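Local coordinates for protein 2,3-dihydroxybenzoate-AMP ligase (Mycobacterium smegmatis, PDB 5KEI) that belongs to the ANL superfamily of AMP-binding enzymes, joining a large AMP-binding region to a smaller C-terminal domain, at residues Gln45-Thr53 / Ala111-Gly119. Numbering follows the deposited sequence.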
loop_
_atom_site.group_PDB
_atom_site.type_symbol
_atom_site.label_atom_id
_atom_site.label_comp_id
_atom_site.label_asym_id
_atom_site.label_seq_id
_atom_site.Cartn_x
_atom_site.Cartn_y
_atom_site.Cartn_z
ATOM N N GLN A 45 2.925 -18.254 11.595
ATOM C CA GLN A 45 4.321 -17.866 11.730
ATOM C C GLN A 45 4.537 -16.357 11.504
ATOM O O GLN A 45 3.874 -15.720 10.657
ATOM C CB GLN A 45 5.185 -18.678 10.770
ATOM C CG GLN A 45 5.107 -20.200 10.982
ATOM C CD GLN A 45 5.647 -20.640 12.340
ATOM O OE1 GLN A 45 6.741 -20.236 12.751
ATOM N NE2 GLN A 45 4.879 -21.474 13.043
ATOM N N LEU A 46 5.459 -15.793 12.279
ATOM C CA LEU A 46 5.720 -14.362 12.265
ATOM C C LEU A 46 6.406 -13.973 10.976
ATOM O O LEU A 46 7.124 -14.790 10.405
ATOM C CB LEU A 46 6.591 -13.950 13.457
ATOM C CG LEU A 46 6.017 -14.004 14.886
ATOM C CD1 LEU A 46 7.009 -13.354 15.824
ATOM C CD2 LEU A 46 4.651 -13.343 15.019
ATOM N N LEU A 47 6.225 -12.722 10.551
ATOM C CA LEU A 47 6.802 -12.248 9.302
ATOM C C LEU A 47 8.307 -12.511 9.225
ATOM O O LEU A 47 8.801 -12.940 8.180
ATOM C CB LEU A 47 6.520 -10.749 9.099
ATOM C CG LEU A 47 6.898 -10.097 7.762
ATOM C CD1 LEU A 47 6.538 -10.990 6.568
ATOM C CD2 LEU A 47 6.228 -8.714 7.607
ATOM N N ASP A 48 9.044 -12.263 10.311
ATOM C CA ASP A 48 10.503 -12.380 10.241
ATOM C C ASP A 48 10.932 -13.822 10.002
ATOM O O ASP A 48 12.092 -14.065 9.691
ATOM C CB ASP A 48 11.207 -11.885 11.515
ATOM C CG ASP A 48 11.055 -12.865 12.707
ATOM O OD1 ASP A 48 9.933 -13.007 13.242
ATOM O OD2 ASP A 48 12.064 -13.529 13.077
ATOM N N SER A 49 10.014 -14.773 10.171
ATOM C CA SER A 49 10.353 -16.190 10.038
ATOM C C SER A 49 10.568 -16.557 8.583
ATOM O O SER A 49 11.148 -17.614 8.283
ATOM C CB SER A 49 9.265 -17.090 10.629
ATOM O OG SER A 49 8.170 -17.187 9.731
ATOM N N VAL A 50 10.093 -15.700 7.679
ATOM C CA VAL A 50 10.356 -15.902 6.267
ATOM C C VAL A 50 11.873 -15.936 6.048
ATOM O O VAL A 50 12.364 -16.800 5.326
ATOM C CB VAL A 50 9.697 -14.816 5.385
ATOM C CG1 VAL A 50 10.149 -14.948 3.912
ATOM C CG2 VAL A 50 8.186 -14.904 5.484
ATOM N N LEU A 51 12.617 -15.037 6.694
ATOM C CA LEU A 51 14.079 -15.018 6.549
ATOM C C LEU A 51 14.715 -16.185 7.284
ATOM O O LEU A 51 15.632 -16.833 6.771
ATOM C CB LEU A 51 14.672 -13.708 7.070
ATOM C CG LEU A 51 16.199 -13.615 7.246
ATOM C CD1 LEU A 51 16.988 -13.998 5.985
ATOM C CD2 LEU A 51 16.579 -12.209 7.697
ATOM N N ARG A 52 14.203 -16.438 8.486
ATOM C CA ARG A 52 14.694 -17.493 9.355
ATOM C C ARG A 52 14.599 -18.841 8.662
ATOM O O ARG A 52 15.576 -19.589 8.607
ATOM C CB ARG A 52 13.907 -17.516 10.675
ATOM C CG ARG A 52 14.487 -18.444 11.743
ATOM C CD ARG A 52 15.786 -17.902 12.274
ATOM N NE ARG A 52 15.572 -16.765 13.165
ATOM C CZ ARG A 52 16.521 -15.904 13.517
ATOM N NH1 ARG A 52 17.746 -16.031 13.026
ATOM N NH2 ARG A 52 16.243 -14.905 14.347
ATOM N N THR A 53 13.422 -19.141 8.130
ATOM C CA THR A 53 13.203 -20.427 7.476
ATOM C C THR A 53 14.041 -20.542 6.207
ATOM O O THR A 53 14.649 -21.580 5.956
ATOM C CB THR A 53 11.727 -20.641 7.154
ATOM O OG1 THR A 53 10.983 -20.650 8.380
ATOM C CG2 THR A 53 11.510 -21.966 6.408
ATOM N N ALA A 111 17.297 -3.643 7.437
ATOM C CA ALA A 111 16.381 -2.844 8.243
ATOM C C ALA A 111 15.012 -3.514 8.475
ATOM O O ALA A 111 14.494 -3.499 9.594
ATOM C CB ALA A 111 16.182 -1.487 7.604
ATOM N N LEU A 112 14.419 -4.090 7.430
ATOM C CA LEU A 112 13.088 -4.666 7.562
ATOM C C LEU A 112 13.083 -5.806 8.607
ATOM O O LEU A 112 12.336 -5.753 9.583
ATOM C CB LEU A 112 12.584 -5.144 6.196
ATOM C CG LEU A 112 11.215 -5.836 6.145
ATOM C CD1 LEU A 112 10.071 -4.923 6.595
ATOM C CD2 LEU A 112 10.938 -6.398 4.740
ATOM N N PHE A 113 13.943 -6.807 8.436
ATOM C CA PHE A 113 13.940 -7.947 9.349
ATOM C C PHE A 113 14.589 -7.589 10.688
ATOM O O PHE A 113 14.179 -8.104 11.725
ATOM C CB PHE A 113 14.620 -9.158 8.692
ATOM C CG PHE A 113 13.825 -9.718 7.557
ATOM C CD1 PHE A 113 14.133 -9.397 6.246
ATOM C CD2 PHE A 113 12.716 -10.498 7.805
ATOM C CE1 PHE A 113 13.369 -9.883 5.200
ATOM C CE2 PHE A 113 11.948 -10.985 6.772
ATOM C CZ PHE A 113 12.280 -10.678 5.467
ATOM N N GLY A 114 15.560 -6.674 10.660
ATOM C CA GLY A 114 16.137 -6.119 11.870
ATOM C C GLY A 114 15.053 -5.515 12.735
ATOM O O GLY A 114 14.908 -5.857 13.913
ATOM N N LEU A 115 14.266 -4.624 12.142
ATOM C CA LEU A 115 13.136 -4.028 12.838
ATOM C C LEU A 115 12.110 -5.069 13.317
ATOM O O LEU A 115 11.641 -5.010 14.462
ATOM C CB LEU A 115 12.466 -2.991 11.934
ATOM C CG LEU A 115 13.206 -1.651 11.866
ATOM C CD1 LEU A 115 12.700 -0.795 10.732
ATOM C CD2 LEU A 115 13.054 -0.924 13.199
ATOM N N LEU A 116 11.767 -6.019 12.448
ATOM C CA LEU A 116 10.770 -7.038 12.784
ATOM C C LEU A 116 11.204 -7.895 13.975
ATOM O O LEU A 116 10.384 -8.267 14.823
ATOM C CB LEU A 116 10.491 -7.944 11.580
ATOM C CG LEU A 116 9.741 -7.326 10.398
ATOM C CD1 LEU A 116 9.728 -8.295 9.229
ATOM C CD2 LEU A 116 8.329 -6.907 10.777
ATOM N N ARG A 117 12.493 -8.210 14.028
ATOM C CA ARG A 117 13.009 -9.086 15.075
ATOM C C ARG A 117 13.126 -8.362 16.409
ATOM O O ARG A 117 13.207 -9.002 17.443
ATOM C CB ARG A 117 14.357 -9.674 14.667
ATOM C CG ARG A 117 14.262 -10.556 13.439
ATOM C CD ARG A 117 15.175 -11.716 13.502
ATOM N NE ARG A 117 14.795 -12.686 12.488
ATOM C CZ ARG A 117 15.633 -13.137 11.572
ATOM N NH1 ARG A 117 16.891 -12.723 11.586
ATOM N NH2 ARG A 117 15.225 -14.011 10.667
ATOM N N ALA A 118 13.121 -7.031 16.388
ATOM C CA ALA A 118 13.023 -6.277 17.629
ATOM C C ALA A 118 11.548 -6.157 18.040
ATOM O O ALA A 118 11.218 -5.674 19.131
ATOM C CB ALA A 118 13.667 -4.910 17.484
ATOM N N GLY A 119 10.664 -6.634 17.174
ATOM C CA GLY A 119 9.241 -6.602 17.449
ATOM C C GLY A 119 8.630 -5.258 17.085
ATOM O O GLY A 119 7.468 -4.989 17.384
#
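Arg117 NE donates a fairly straight hydrogen bond of 2.9 Å, also a salt bridge, to Asp48 OD2, joining the chain leading into helix 49-57 to the C-terminal part of helix 107-117, the connecting helix of a beta-alpha-beta crossover between the parallel strands 97-101 and 121-124. The grip is side-on: NE takes the carboxylate from its anti side, while Arg117 NH2 reaches the backbone Asp48 O at 3.3 Å. Carboxylate and guanidinium planes stand 84° apart. With CG of Asp48 set between its backbone N and carbonyl carbon (chi1 74°), the carboxylate is brought to Arg117 NE.

Two like charges can share a site when anions surround them. The Arg52 guanidinium lies flat on that of Arg117, planes 14° apart and centres 3.5 Å apart, and Asp77 of helix 73-88 forms salt bridges to both, with Asp81 adding another to Arg52; these carboxylates probably offset the paired charge.

Leu47 CG packs against Leu116 CD1 at 3.7 Å, and helix 265-271 adds Leu267 and Met270 around Phe113. Leu51 CB sits over one face of the Phe113 ring, 3.9 Å from its centroid, in a CH-pi contact, while Asp48 CA meets the ring edge at CD2.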